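Local coordinates for acyl-CoA dehydrogenase family protein (Porphyromonas gingivalis, PDB 2OKU), which probably oxidises acyl-CoA thioesters with FAD as cofactor in the full-length enzyme, of which this chain is the helical C-terminal domain, at residues A[46-51]-A[69-74]. Residues are numbered along the deposited sequence; the frame is centred on the assembly and turned at random.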
# COMPACT_ATOMS: atom_id res chain seq x y z
N GLU A 46 -6.27 -4.67 16.16
CA GLU A 46 -6.73 -5.70 17.09
C GLU A 46 -7.62 -5.07 18.15
O GLU A 46 -8.65 -5.63 18.49
CB GLU A 46 -5.53 -6.40 17.74
CG GLU A 46 -5.89 -7.49 18.76
CD GLU A 46 -4.66 -8.14 19.35
OE1 GLU A 46 -3.87 -7.41 19.99
OE2 GLU A 46 -4.49 -9.36 19.15
N ALA A 47 -7.19 -3.94 18.70
CA ALA A 47 -7.92 -3.29 19.79
C ALA A 47 -9.28 -2.82 19.30
O ALA A 47 -10.27 -2.97 20.00
CB ALA A 47 -7.13 -2.12 20.37
N LEU A 48 -9.35 -2.27 18.09
CA LEU A 48 -10.64 -1.78 17.54
C LEU A 48 -11.60 -2.94 17.25
O LEU A 48 -12.79 -2.85 17.53
CB LEU A 48 -10.43 -0.94 16.28
CG LEU A 48 -11.70 -0.22 15.80
CD1 LEU A 48 -12.12 0.86 16.82
CD2 LEU A 48 -11.49 0.39 14.39
N ILE A 49 -11.06 -4.04 16.72
CA ILE A 49 -11.87 -5.24 16.52
C ILE A 49 -12.46 -5.70 17.85
O ILE A 49 -13.67 -5.97 17.90
CB ILE A 49 -11.04 -6.38 15.87
CG1 ILE A 49 -10.72 -5.97 14.43
CG2 ILE A 49 -11.81 -7.74 15.94
CD1 ILE A 49 -9.58 -6.77 13.73
N ALA A 50 -11.63 -5.76 18.90
CA ALA A 50 -12.09 -6.12 20.27
C ALA A 50 -13.15 -5.16 20.79
O ALA A 50 -14.13 -5.59 21.41
CB ALA A 50 -10.91 -6.18 21.25
N PHE A 51 -12.94 -3.87 20.58
CA PHE A 51 -13.92 -2.85 20.96
C PHE A 51 -15.31 -3.17 20.42
O PHE A 51 -16.32 -3.05 21.14
CB PHE A 51 -13.46 -1.45 20.54
CG PHE A 51 -14.50 -0.39 20.70
CD1 PHE A 51 -14.66 0.26 21.92
CD2 PHE A 51 -15.36 -0.07 19.66
CE1 PHE A 51 -15.66 1.24 22.09
CE2 PHE A 51 -16.34 0.90 19.81
CZ PHE A 51 -16.49 1.56 21.01
N VAL A 69 -12.25 -4.69 8.39
CA VAL A 69 -11.42 -5.16 7.28
C VAL A 69 -10.39 -4.08 6.86
O VAL A 69 -9.19 -4.34 6.80
CB VAL A 69 -12.25 -5.61 6.06
CG1 VAL A 69 -11.30 -5.93 4.88
CG2 VAL A 69 -13.17 -6.79 6.38
N GLU A 70 -10.87 -2.87 6.59
CA GLU A 70 -9.99 -1.77 6.21
C GLU A 70 -8.91 -1.47 7.25
O GLU A 70 -7.75 -1.27 6.90
CB GLU A 70 -10.80 -0.51 5.97
CG GLU A 70 -11.67 -0.57 4.76
CD GLU A 70 -12.48 0.72 4.64
OE1 GLU A 70 -11.85 1.83 4.75
OE2 GLU A 70 -13.71 0.60 4.46
N MSE A 71 -9.31 -1.46 8.52
CA MSE A 71 -8.40 -1.21 9.62
C MSE A 71 -7.25 -2.22 9.58
O MSE A 71 -6.07 -1.88 9.74
CB MSE A 71 -9.18 -1.31 10.94
CG MSE A 71 -8.40 -0.88 12.15
SE MSE A 71 -8.34 1.12 12.20
CE MSE A 71 -7.24 1.24 13.85
N THR A 72 -7.60 -3.48 9.32
CA THR A 72 -6.62 -4.53 9.19
C THR A 72 -5.75 -4.38 7.94
O THR A 72 -4.52 -4.57 8.02
CB THR A 72 -7.32 -5.93 9.21
OG1 THR A 72 -8.09 -6.07 10.43
CG2 THR A 72 -6.27 -7.04 9.13
N ALA A 73 -6.38 -4.09 6.81
CA ALA A 73 -5.71 -3.89 5.53
C ALA A 73 -4.58 -2.85 5.64
O ALA A 73 -3.47 -3.04 5.12
CB ALA A 73 -6.73 -3.47 4.43
N HIS A 74 -4.83 -1.74 6.34
CA HIS A 74 -3.79 -0.71 6.48
C HIS A 74 -2.53 -1.28 7.14
O HIS A 74 -1.39 -1.01 6.68
CB HIS A 74 -4.32 0.53 7.22
CG HIS A 74 -5.36 1.26 6.46
ND1 HIS A 74 -5.13 1.76 5.20
CD2 HIS A 74 -6.66 1.52 6.74
CE1 HIS A 74 -6.25 2.29 4.73
NE2 HIS A 74 -7.19 2.18 5.67
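Two neighbouring helices of the C-terminal helical domain, 32-53 and 58-87, meet here through L48 and I49 on one and M71 and T72 on the other. All four residues are buried. L48 and M71 are the pair whose CA atoms come nearest between segments 46-51 and 69-74, 8.3 Å apart. M71 is modelled as selenomethionine. The branch CD2 of L48 does the touching, 3.9 Å from SE of M71 and 4.0 Å from its CG. The two side chains cross at about a right angle. The M71 chain leaves the helix with CG anti to the backbone N (chi1 -172°), then bends at chi2 (77°). The bend turns SE aside, and L48 CD2 meets the flank of the chain. Helices 32-53 and 58-87 run antiparallel as a helical hairpin, joined by a short link. Helix 92-115 packs beside them, touching L48 through D110 and R114. The second contact is I49 with T72. The CB of I49 points neither at segment 69-74 nor away from it, but the end of the side chain comes nearer. CG1 lies anti to the carbonyl carbon (chi1 -69°), and CD1 at its tip comes within 3.7 Å of OG1 of T72. This is van der Waals contact. The T72 hydroxyl is hydrogen-bonded to the L68 carbonyl oxygen, one turn back in its own helix. I9 of helix 7-11 touches both I49 and T72, while beyond this pairing H74 ND1 is hydrogen-bonded to Y98 OH of the second subunit.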